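Local coordinates for Atp-dependent DNA ligase (Psychromonas sp., PDB 4D05), which probably joins breaks in DNA at the cost of ATP, passing through an enzyme-adenylate state, and is held here with AMP in its nucleotide pocket, at residues T104-R110 with H158-Y164; Q7-R13 with R168-K174; G1-I6 with I40-G44. One frame throughout, in Å; residues are numbered along the deposited sequence.

All three contacts belong to the part of the chain that holds AMP. Contact 3 closes first along the chain, before contact 1 opens. Contact 1 is nested inside the long loop closed by contact 2, and the segments of contacts 2 and 3 alternate. Contacts 1 and 2 have centres about 13 Å apart and reach the same mixed sheet, where strands 154-159 and 173-175 are neighbours. The centre of contact 3 is about 19 Å from that of contact 2 and about 22 Å from that of contact 1. Its segment 1-6 runs directly into 7-13. Contacts 2 and 3 both reach one sulfate near AMP, through Lys-42 on one side and Arg-168 and Lys-174 on the other.

Contact 1 of 3, residues T104-R110 with H158-Y164; sequences TVSFEQR and HHQDALY
Arg-110 NH1 donates to Ala-162 O at 2.9 Å, with the oxygen tilted from the guanidinium plane. The same nitrogen donates to Val-105 O at 2.8 Å. This second bond is straighter and lies in the plane of both groups. Arg-110 NE forms a salt bridge with Asp-99, and NH2 meets a water that also bonds His-158 NE2. All three guanidinium nitrogens are therefore bonded, which fixes the rotation of the group. Tyr-164 CB lies over one of its faces and Phe-107 CA over the other.

Backbone amides add to the join. Glu-108 N donates to Gln-160 O at 3.0 Å, and Phe-107 N makes a weak bond to Ala-162 O. These amides belong to the first turn of helix 107-121, just after Ser-106 at the N-cap position. The acceptors sit in the type I turn from His-159 to Ala-162. The start of the helix is thus joined to the turn at the end of strand 154-159 in the adenylation domain.

The rings of Phe-107 and His-158 stack face to face, centroids 3.7 Å apart and planes at 16°. A chi1 of -175° swings the Phe-107 ring away from its own backbone N and over the imidazole, with His-158 ND1 over the centre of the phenyl ring. Glu-108 and Gln-160 run side by side, but Glu-108 OE1 bonds Tyr-22 and Gln-160 OE1 bonds Lys-133. Leu-163 CD2 packs on Val-105 C at 3.6 Å.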
loop_
_atom_site.group_PDB
_atom_site.type_symbol
_atom_site.label_atom_id
_atom_site.label_comp_id
_atom_site.label_asym_id
_atom_site.label_seq_id
_atom_site.Cartn_x
_atom_site.Cartn_y
_atom_site.Cartn_z
ATOM N N THR A 104 20.175 13.400 -5.054
ATOM C CA THR A 104 20.013 14.637 -4.285
ATOM C C THR A 104 19.200 15.694 -5.021
ATOM O O THR A 104 19.180 16.858 -4.610
ATOM C CB THR A 104 21.356 15.252 -3.897
ATOM O OG1 THR A 104 22.152 15.434 -5.067
ATOM C CG2 THR A 104 22.091 14.313 -2.883
ATOM N N VAL A 105 18.506 15.300 -6.072
ATOM C CA VAL A 105 17.643 16.242 -6.785
ATOM C C VAL A 105 16.161 15.898 -6.565
ATOM O O VAL A 105 15.819 14.905 -5.889
ATOM C CB VAL A 105 17.967 16.315 -8.302
ATOM C CG1 VAL A 105 19.392 16.921 -8.549
ATOM C CG2 VAL A 105 17.840 14.974 -8.974
ATOM N N SER A 106 15.289 16.736 -7.112
ATOM C CA SER A 106 13.845 16.590 -6.908
ATOM C C SER A 106 13.303 15.350 -7.598
ATOM O O SER A 106 13.888 14.845 -8.537
ATOM C CB SER A 106 13.129 17.794 -7.553
ATOM O OG SER A 106 13.306 17.729 -8.982
ATOM N N PHE A 107 12.137 14.879 -7.158
ATOM C CA PHE A 107 11.586 13.645 -7.712
ATOM C C PHE A 107 11.335 13.758 -9.222
ATOM O O PHE A 107 11.502 12.807 -9.939
ATOM C CB PHE A 107 10.298 13.251 -6.976
ATOM C CG PHE A 107 9.756 11.914 -7.422
ATOM C CD1 PHE A 107 10.544 10.774 -7.346
ATOM C CD2 PHE A 107 8.479 11.788 -7.929
ATOM C CE1 PHE A 107 10.063 9.544 -7.774
ATOM C CE2 PHE A 107 8.016 10.565 -8.332
ATOM C CZ PHE A 107 8.816 9.436 -8.250
ATOM N N GLU A 108 10.923 14.925 -9.704
ATOM C CA GLU A 108 10.727 15.114 -11.131
ATOM C C GLU A 108 11.982 14.759 -11.946
ATOM O O GLU A 108 11.899 14.081 -12.963
ATOM C CB GLU A 108 10.279 16.542 -11.412
ATOM C CG GLU A 108 9.927 16.742 -12.841
ATOM C CD GLU A 108 9.202 18.042 -13.024
ATOM O OE1 GLU A 108 7.961 18.062 -12.789
ATOM O OE2 GLU A 108 9.886 19.052 -13.317
ATOM N N GLN A 109 13.150 15.231 -11.507
ATOM C CA GLN A 109 14.395 14.856 -12.195
ATOM C C GLN A 109 14.759 13.406 -11.977
ATOM O O GLN A 109 15.395 12.794 -12.824
ATOM C CB GLN A 109 15.547 15.762 -11.765
ATOM C CG GLN A 109 15.499 17.139 -12.424
ATOM C CD GLN A 109 16.743 17.987 -12.155
ATOM O OE1 GLN A 109 17.780 17.489 -11.748
ATOM N NE2 GLN A 109 16.642 19.274 -12.438
ATOM N N ARG A 110 14.383 12.846 -10.834
ATOM C CA ARG A 110 14.643 11.440 -10.616
ATOM C C ARG A 110 13.837 10.596 -11.602
ATOM O O ARG A 110 14.337 9.632 -12.113
ATOM C CB ARG A 110 14.370 11.040 -9.165
ATOM C CG ARG A 110 15.261 11.829 -8.226
ATOM C CD ARG A 110 15.388 11.494 -6.797
ATOM N NE ARG A 110 14.212 11.123 -6.059
ATOM C CZ ARG A 110 13.567 11.847 -5.147
ATOM N NH1 ARG A 110 13.821 13.131 -4.931
ATOM N NH2 ARG A 110 12.568 11.284 -4.495
ATOM N N HIS A 158 3.481 11.220 -5.329
ATOM C CA HIS A 158 4.802 11.697 -4.904
ATOM C C HIS A 158 5.014 13.101 -5.445
ATOM O O HIS A 158 4.952 13.329 -6.646
ATOM C CB HIS A 158 5.855 10.731 -5.430
ATOM C CG HIS A 158 7.196 10.877 -4.783
ATOM N ND1 HIS A 158 8.174 9.915 -4.908
ATOM C CD2 HIS A 158 7.732 11.861 -4.033
ATOM C CE1 HIS A 158 9.237 10.277 -4.219
ATOM N NE2 HIS A 158 9.013 11.473 -3.704
ATOM N N HIS A 159 5.199 14.050 -4.541
ATOM C CA HIS A 159 5.334 15.451 -4.908
ATOM C C HIS A 159 6.528 15.654 -5.848
ATOM O O HIS A 159 7.648 15.188 -5.574
ATOM C CB HIS A 159 5.458 16.298 -3.642
ATOM C CG HIS A 159 5.195 17.748 -3.857
ATOM N ND1 HIS A 159 6.046 18.549 -4.578
ATOM C CD2 HIS A 159 4.178 18.543 -3.449
ATOM C CE1 HIS A 159 5.570 19.786 -4.598
ATOM N NE2 HIS A 159 4.430 19.805 -3.929
ATOM N N GLN A 160 6.276 16.369 -6.945
ATOM C CA GLN A 160 7.305 16.585 -7.989
ATOM C C GLN A 160 8.570 17.276 -7.463
ATOM O O GLN A 160 9.650 17.091 -8.022
ATOM C CB GLN A 160 6.705 17.376 -9.174
ATOM C CG GLN A 160 6.275 18.760 -8.789
ATOM C CD GLN A 160 5.380 19.408 -9.818
ATOM O OE1 GLN A 160 5.158 18.867 -10.891
ATOM N NE2 GLN A 160 4.840 20.565 -9.480
ATOM N N ASP A 161 8.440 18.104 -6.435
ATOM C CA ASP A 161 9.594 18.800 -5.833
ATOM C C ASP A 161 10.240 18.114 -4.639
ATOM O O ASP A 161 11.187 18.661 -4.051
ATOM C CB ASP A 161 9.203 20.206 -5.399
ATOM C CG ASP A 161 8.683 21.068 -6.549
ATOM O OD1 ASP A 161 9.149 20.909 -7.690
ATOM O OD2 ASP A 161 7.800 21.908 -6.287
ATOM N N ALA A 162 9.770 16.923 -4.281
ATOM C CA ALA A 162 10.247 16.269 -3.073
ATOM C C ALA A 162 11.700 15.863 -3.180
ATOM O O ALA A 162 12.138 15.429 -4.230
ATOM C CB ALA A 162 9.433 15.073 -2.800
ATOM N N LEU A 163 12.440 16.027 -2.081
ATOM C CA LEU A 163 13.800 15.515 -1.981
ATOM C C LEU A 163 13.769 14.225 -1.158
ATOM O O LEU A 163 13.024 14.133 -0.177
ATOM C CB LEU A 163 14.671 16.552 -1.279
ATOM C CG LEU A 163 14.855 17.857 -2.052
ATOM C CD1 LEU A 163 15.696 18.846 -1.257
ATOM C CD2 LEU A 163 15.507 17.595 -3.405
ATOM N N TYR A 164 14.616 13.259 -1.500
ATOM C CA TYR A 164 14.553 11.955 -0.850
ATOM C C TYR A 164 14.900 12.053 0.632
ATOM O O TYR A 164 15.887 12.695 1.000
ATOM C CB TYR A 164 15.533 10.987 -1.517
ATOM C CG TYR A 164 15.224 9.531 -1.203
ATOM C CD1 TYR A 164 14.350 8.820 -2.002
ATOM C CD2 TYR A 164 15.822 8.870 -0.122
ATOM C CE1 TYR A 164 14.039 7.480 -1.742
ATOM C CE2 TYR A 164 15.515 7.552 0.137
ATOM C CZ TYR A 164 14.630 6.863 -0.690
ATOM O OH TYR A 164 14.286 5.526 -0.452
HETATM O O HOH W 1 16.679 13.904 -3.392
HETATM O O HOH W 2 11.161 12.160 -2.151
#

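Contact 2 of 3, residues Q7-R13 with R168-K174; sequences QLATNYR and RSRDLMK. With AMP (adenosine monophosphate), chain H; SO4 (sulfate ion), chain F.
Leu-8 O accepts from Ser-169 N at 2.7 Å, the first of the backbone bonds that tie strand 8-11 to both halves of 168-174. Thr-10 N donates to Leu-172 O, and Thr-10 O accepts from Lys-174 N at 2.8 Å. Tyr-12 N donates to Lys-174 O. The chain turns a corner at 170-172, and strand 8-11 lies between strands 168-169 and 173-175, parallel to both.

Side chains also bond the backbone. Arg-168 NH1 donates to Ala-9 O at 2.9 Å, while Leu-8 CD1 lies over the centre of one guanidinium face. Arg-13 NH2 donates to Arg-170 O at 3.1 Å, with the oxygen in its guanidinium plane. Thr-10 OG1 sits near both Ser-169 O and Leu-172 O.

Charged groups meet anions at one end. Lys-174 NZ bonds AMP O1P at 2.7 Å and sulfate O1 at 2.9 Å. Its chain is extended beyond CG, which carries the amine to the phosphate. Lys-174 lies in a Lys-Leu-Lys sequence consistent with motif V of the nucleotidyltransferases. Arg-168 NH1 and NH2 bond two oxygens of the same sulfate, and Lys-42 bonds it too. The sulfate probably comes from the crystallisation liquor.

The guanidinium of Arg-13 lies on that of Arg-170, centres 4.0 Å apart and planes at 27°. Two positive groups are stacked here, with Arg-13 NH2 held by the Arg-170 carbonyl. Ala-9 CB packs on Leu-172 CG at 3.8 Å. The selenium of Met-173, a selenomethionine, touches the backbone N of Arg-13.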
loop_
_atom_site.group_PDB
_atom_site.type_symbol
_atom_site.label_atom_id
_atom_site.label_comp_id
_atom_site.label_asym_id
_atom_site.label_seq_id
_atom_site.Cartn_x
_atom_site.Cartn_y
_atom_site.Cartn_z
ATOM N N GLN A 7 12.842 5.545 1.907
ATOM C CA GLN A 7 11.778 6.513 2.198
ATOM C C GLN A 7 10.512 5.783 2.358
ATOM O O GLN A 7 10.282 4.850 1.583
ATOM C CB GLN A 7 11.585 7.459 1.018
ATOM C CG GLN A 7 10.532 8.523 1.240
ATOM C CD GLN A 7 10.787 9.679 0.262
ATOM O OE1 GLN A 7 11.283 10.739 0.612
ATOM N NE2 GLN A 7 10.498 9.444 -0.939
ATOM N N LEU A 8 9.694 6.195 3.331
ATOM C CA LEU A 8 8.410 5.578 3.592
ATOM C C LEU A 8 7.201 6.520 3.385
ATOM O O LEU A 8 7.254 7.752 3.602
ATOM C CB LEU A 8 8.335 5.005 5.014
ATOM C CG LEU A 8 9.486 4.139 5.535
ATOM C CD1 LEU A 8 9.134 3.762 6.959
ATOM C CD2 LEU A 8 9.747 2.865 4.666
ATOM N N ALA A 9 6.095 5.909 2.964
ATOM C CA ALA A 9 4.907 6.679 2.585
ATOM C C ALA A 9 4.010 6.964 3.771
ATOM O O ALA A 9 3.881 6.144 4.705
ATOM C CB ALA A 9 4.118 5.942 1.547
ATOM N N THR A 10 3.356 8.117 3.702
ATOM C CA THR A 10 2.252 8.481 4.608
ATOM C C THR A 10 0.873 8.303 3.940
ATOM O O THR A 10 0.809 7.846 2.815
ATOM C CB THR A 10 2.389 9.923 5.078
ATOM O OG1 THR A 10 2.516 10.800 3.944
ATOM C CG2 THR A 10 3.626 10.057 5.991
ATOM N N ASN A 11 -0.224 8.626 4.642
ATOM C CA ASN A 11 -1.555 8.480 4.034
ATOM C C ASN A 11 -2.024 9.688 3.254
ATOM O O ASN A 11 -1.668 10.815 3.570
ATOM C CB ASN A 11 -2.607 8.156 5.077
ATOM C CG ASN A 11 -2.478 6.762 5.590
ATOM O OD1 ASN A 11 -1.936 5.891 4.920
ATOM N ND2 ASN A 11 -2.983 6.533 6.784
ATOM N N TYR A 12 -2.806 9.429 2.213
ATOM C CA TYR A 12 -3.433 10.478 1.420
ATOM C C TYR A 12 -4.142 11.519 2.306
ATOM O O TYR A 12 -4.789 11.172 3.320
ATOM C CB TYR A 12 -4.441 9.835 0.464
ATOM C CG TYR A 12 -5.213 10.823 -0.346
ATOM C CD1 TYR A 12 -4.639 11.448 -1.438
ATOM C CD2 TYR A 12 -6.521 11.127 -0.023
ATOM C CE1 TYR A 12 -5.316 12.375 -2.163
ATOM C CE2 TYR A 12 -7.218 12.044 -0.735
ATOM C CZ TYR A 12 -6.615 12.658 -1.824
ATOM O OH TYR A 12 -7.313 13.566 -2.558
ATOM N N ARG A 13 -3.969 12.784 1.943
ATOM C CA ARG A 13 -4.628 13.931 2.584
ATOM C C ARG A 13 -5.474 14.689 1.568
ATOM O O ARG A 13 -4.996 14.996 0.486
ATOM C CB ARG A 13 -3.575 14.849 3.214
ATOM C CG ARG A 13 -2.718 14.136 4.279
ATOM C CD ARG A 13 -1.593 15.024 4.844
ATOM N NE ARG A 13 -0.425 15.099 3.947
ATOM C CZ ARG A 13 -0.106 16.146 3.195
ATOM N NH1 ARG A 13 -0.857 17.253 3.217
ATOM N NH2 ARG A 13 0.978 16.098 2.421
ATOM N N ARG A 168 9.604 8.330 7.070
ATOM C CA ARG A 168 8.255 8.585 6.555
ATOM C C ARG A 168 8.300 9.963 5.920
ATOM O O ARG A 168 9.040 10.840 6.366
ATOM C CB ARG A 168 7.163 8.488 7.649
ATOM C CG ARG A 168 6.994 7.085 8.199
ATOM C CD ARG A 168 5.564 6.497 8.099
ATOM N NE ARG A 168 5.578 5.082 8.501
ATOM C CZ ARG A 168 5.383 4.037 7.690
ATOM N NH1 ARG A 168 5.090 4.193 6.395
ATOM N NH2 ARG A 168 5.435 2.798 8.190
ATOM N N SER A 169 7.604 10.107 4.803
ATOM C CA SER A 169 7.557 11.372 4.110
ATOM C C SER A 169 6.108 11.825 3.796
ATOM O O SER A 169 5.302 11.067 3.266
ATOM C CB SER A 169 8.355 11.277 2.822
ATOM O OG SER A 169 8.079 12.430 2.000
ATOM N N ARG A 170 5.794 13.077 4.120
ATOM C CA ARG A 170 4.522 13.657 3.759
ATOM C C ARG A 170 4.374 13.924 2.251
ATOM O O ARG A 170 3.276 14.153 1.753
ATOM C CB ARG A 170 4.345 14.972 4.464
ATOM C CG ARG A 170 4.126 14.851 5.955
ATOM C CD ARG A 170 3.985 16.226 6.619
ATOM N NE ARG A 170 2.768 16.960 6.228
ATOM C CZ ARG A 170 1.568 16.789 6.787
ATOM N NH1 ARG A 170 1.384 15.883 7.745
ATOM N NH2 ARG A 170 0.537 17.513 6.378
ATOM N N ASP A 171 5.493 13.923 1.543
ATOM C CA ASP A 171 5.479 14.144 0.115
ATOM C C ASP A 171 5.197 12.861 -0.669
ATOM O O ASP A 171 5.028 12.909 -1.879
ATOM C CB ASP A 171 6.795 14.692 -0.326
ATOM C CG ASP A 171 6.972 16.124 0.060
ATOM O OD1 ASP A 171 5.961 16.848 0.250
ATOM O OD2 ASP A 171 8.124 16.493 0.209
ATOM N N LEU A 172 5.188 11.718 0.017
ATOM C CA LEU A 172 4.883 10.448 -0.602
ATOM C C LEU A 172 3.667 9.863 0.103
ATOM O O LEU A 172 3.745 9.585 1.290
ATOM C CB LEU A 172 6.078 9.484 -0.438
ATOM C CG LEU A 172 5.920 8.104 -1.072
ATOM C CD1 LEU A 172 5.783 8.159 -2.590
ATOM C CD2 LEU A 172 7.062 7.153 -0.703
HETATM N N MSE A 173 2.571 9.695 -0.607
HETATM C CA MSE A 173 1.319 9.250 0.009
HETATM C C MSE A 173 0.696 8.018 -0.666
HETATM O O MSE A 173 0.742 7.880 -1.879
HETATM C CB MSE A 173 0.304 10.378 -0.030
HETATM C CG MSE A 173 0.668 11.566 0.821
HETATM SE SE MSE A 173 -0.564 13.059 0.578
HETATM C CE MSE A 173 0.150 13.680 -1.091
ATOM N N LYS A 174 0.099 7.162 0.162
ATOM C CA LYS A 174 -0.652 6.001 -0.288
ATOM C C LYS A 174 -2.087 6.409 -0.436
ATOM O O LYS A 174 -2.632 7.055 0.438
ATOM C CB LYS A 174 -0.659 4.866 0.766
ATOM C CG LYS A 174 0.659 4.452 1.250
ATOM C CD LYS A 174 0.524 3.447 2.431
ATOM C CE LYS A 174 1.864 2.874 2.730
ATOM N NZ LYS A 174 1.756 1.680 3.595
HETATM P P AMP H . 0.817 -0.615 0.875
HETATM O O1P AMP H . 0.173 0.026 2.072
HETATM O O2P AMP H . 1.097 -2.100 0.742
HETATM O "O5'" AMP H . 2.107 0.247 0.542
HETATM C "C5'" AMP H . 2.756 -0.126 -0.651
HETATM C "C4'" AMP H . 4.217 -0.208 -0.332
HETATM O "O4'" AMP H . 4.972 -0.527 -1.481
HETATM C "C3'" AMP H . 4.639 1.138 0.153
HETATM O "O3'" AMP H . 5.466 0.860 1.294
HETATM C "C2'" AMP H . 5.426 1.716 -0.987
HETATM O "O2'" AMP H . 6.479 2.349 -0.255
HETATM C "C1'" AMP H . 5.763 0.545 -1.958
HETATM N N9 AMP H . 5.214 0.794 -3.335
HETATM C C8 AMP H . 4.454 0.006 -4.145
HETATM N N7 AMP H . 4.123 0.613 -5.312
HETATM C C5 AMP H . 4.746 1.813 -5.263
HETATM C C6 AMP H . 4.789 2.990 -6.134
HETATM N N6 AMP H . 4.150 2.967 -7.313
HETATM N N1 AMP H . 5.528 4.021 -5.708
HETATM C C2 AMP H . 6.126 4.068 -4.510
HETATM N N3 AMP H . 6.121 3.058 -3.657
HETATM C C4 AMP H . 5.449 1.926 -3.980
HETATM S S SO4 F . 5.119 0.709 4.501
HETATM O O1 SO4 F . 4.043 -0.113 3.934
HETATM O O2 SO4 F . 6.447 0.224 4.077
HETATM O O3 SO4 F . 5.003 2.096 4.035
HETATM O O4 SO4 F . 5.038 0.666 5.970
HETATM O O HOH W 3 10.341 13.419 0.563
#

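Contact 3 of 3, residues G1-I6 with I40-G44; sequences GQPPPI and ISKQG. With SO4 (sulfate ion), chain F.
Pro-4 CD presses on Ser-41 O at 3.2 Å, and this is the tight centre of the contact. The CG and CD corner of the ring also meets Ile-40 CG2. Beside it, Pro-3 CB rests on Lys-42 O at 3.5 Å. The carbonyls belong to a type I turn from Ser-41 to Gly-44, closed by a bond from Gly-44 N to Ser-41 O. Gly-44 packs directly on the chain start. Its backbone angles (phi 95°) suit glycine, and its CA lies against Gly-1 and Gln-2. That CA points a hydrogen at Gly-1 O at 3.6 Å. Gly-1 CA makes a more bent contact with Gly-44 O, at 3.4 Å. With an alanine here in place of Pro-4, the ring atoms CG and CD are gone, and the Ser-41 carbonyl and Ile-40 CG2 would probably lose the surface they pack on.

The outer side is looser. A water accepts from Gly-1 N at 3.0 Å and donates to Gln-43 O at 2.7 Å, bridging the segments. At the far end, Ile-6 CD1 barely touches Lys-42 CG at 4.1 Å, the two side chains crossing at about a right angle. Lys-42 bends at chi3 (67°) and ends with NZ on sulfate O2 at 2.9 Å, in the anion site shared with Lys-174 and Arg-168. The contact joins the loop before strand 8-11 to the turn after strand 39-40. The direct contacts are mostly carbon against carbonyl oxygen, so the fit probably rests more on shape than on polar bonds.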
loop_
_atom_site.group_PDB
_atom_site.type_symbol
_atom_site.label_atom_id
_atom_site.label_comp_id
_atom_site.label_asym_id
_atom_site.label_seq_id
_atom_site.Cartn_x
_atom_site.Cartn_y
_atom_site.Cartn_z
ATOM N N GLY A 1 21.003 -8.534 8.215
ATOM C CA GLY A 1 21.598 -7.296 7.624
ATOM C C GLY A 1 20.859 -6.047 8.051
ATOM O O GLY A 1 19.715 -6.116 8.506
ATOM N N GLN A 2 21.511 -4.895 7.926
ATOM C CA GLN A 2 20.857 -3.642 8.290
ATOM C C GLN A 2 19.755 -3.313 7.303
ATOM O O GLN A 2 19.957 -3.396 6.100
ATOM C CB GLN A 2 21.848 -2.484 8.342
ATOM C CG GLN A 2 22.597 -2.381 9.704
ATOM C CD GLN A 2 21.646 -2.113 10.878
ATOM O OE1 GLN A 2 21.183 -0.986 11.072
ATOM N NE2 GLN A 2 21.341 -3.153 11.656
ATOM N N PRO A 3 18.583 -2.921 7.804
ATOM C CA PRO A 3 17.566 -2.437 6.852
ATOM C C PRO A 3 18.068 -1.290 5.974
ATOM O O PRO A 3 18.806 -0.398 6.418
ATOM C CB PRO A 3 16.418 -1.982 7.759
ATOM C CG PRO A 3 16.599 -2.833 9.025
ATOM C CD PRO A 3 18.097 -2.903 9.198
ATOM N N PRO A 4 17.662 -1.299 4.715
ATOM C CA PRO A 4 18.149 -0.290 3.783
ATOM C C PRO A 4 17.572 1.095 4.061
ATOM O O PRO A 4 16.515 1.197 4.671
ATOM C CB PRO A 4 17.697 -0.841 2.417
ATOM C CG PRO A 4 16.564 -1.744 2.709
ATOM C CD PRO A 4 16.799 -2.298 4.068
ATOM N N PRO A 5 18.265 2.140 3.584
ATOM C CA PRO A 5 18.003 3.564 3.857
ATOM C C PRO A 5 16.925 4.030 2.928
ATOM O O PRO A 5 17.183 4.682 1.915
ATOM C CB PRO A 5 19.333 4.233 3.524
ATOM C CG PRO A 5 19.853 3.401 2.396
ATOM C CD PRO A 5 19.432 1.973 2.698
ATOM N N ILE A 6 15.699 3.664 3.265
ATOM C CA ILE A 6 14.576 3.919 2.381
ATOM C C ILE A 6 13.507 4.920 2.874
ATOM O O ILE A 6 13.276 5.113 4.087
ATOM C CB ILE A 6 13.941 2.593 1.981
ATOM C CG1 ILE A 6 13.433 1.815 3.203
ATOM C CG2 ILE A 6 14.951 1.809 1.253
ATOM C CD1 ILE A 6 12.575 0.624 2.868
ATOM N N ILE A 40 18.245 -5.830 -1.804
ATOM C CA ILE A 40 18.080 -5.970 -0.367
ATOM C C ILE A 40 16.627 -5.767 0.052
ATOM O O ILE A 40 15.971 -4.818 -0.384
ATOM C CB ILE A 40 18.980 -4.945 0.387
ATOM C CG1 ILE A 40 20.456 -5.089 -0.090
ATOM C CG2 ILE A 40 18.816 -5.080 1.886
ATOM C CD1 ILE A 40 21.360 -4.115 0.470
ATOM N N SER A 41 16.130 -6.643 0.927
ATOM C CA SER A 41 14.742 -6.561 1.393
ATOM C C SER A 41 14.566 -5.482 2.446
ATOM O O SER A 41 15.526 -4.977 2.976
ATOM C CB SER A 41 14.300 -7.895 1.997
ATOM O OG SER A 41 14.836 -8.050 3.316
ATOM N N LYS A 42 13.311 -5.139 2.756
ATOM C CA LYS A 42 13.072 -4.106 3.758
ATOM C C LYS A 42 13.654 -4.443 5.124
ATOM O O LYS A 42 13.943 -3.535 5.922
ATOM C CB LYS A 42 11.574 -3.852 3.959
ATOM C CG LYS A 42 10.921 -3.114 2.885
ATOM C CD LYS A 42 9.373 -3.192 3.061
ATOM C CE LYS A 42 8.862 -2.474 4.264
ATOM N NZ LYS A 42 7.354 -2.564 4.302
ATOM N N GLN A 43 13.803 -5.741 5.386
ATOM C CA GLN A 43 14.324 -6.241 6.637
ATOM C C GLN A 43 15.843 -6.355 6.637
ATOM O O GLN A 43 16.452 -6.706 7.658
ATOM C CB GLN A 43 13.713 -7.620 6.933
ATOM C CG GLN A 43 12.184 -7.677 6.914
ATOM C CD GLN A 43 11.613 -7.879 5.490
ATOM O OE1 GLN A 43 12.247 -8.475 4.596
ATOM N NE2 GLN A 43 10.424 -7.372 5.287
ATOM N N GLY A 44 16.464 -6.056 5.504
ATOM C CA GLY A 44 17.914 -6.125 5.400
ATOM C C GLY A 44 18.481 -7.424 4.849
ATOM O O GLY A 44 19.697 -7.609 4.849
HETATM S S SO4 F . 5.119 0.709 4.501
HETATM O O1 SO4 F . 4.043 -0.113 3.934
HETATM O O2 SO4 F . 6.447 0.224 4.077
HETATM O O3 SO4 F . 5.003 2.096 4.035
HETATM O O4 SO4 F . 5.038 0.666 5.970
HETATM O O HOH W 4 18.044 -8.801 7.999
#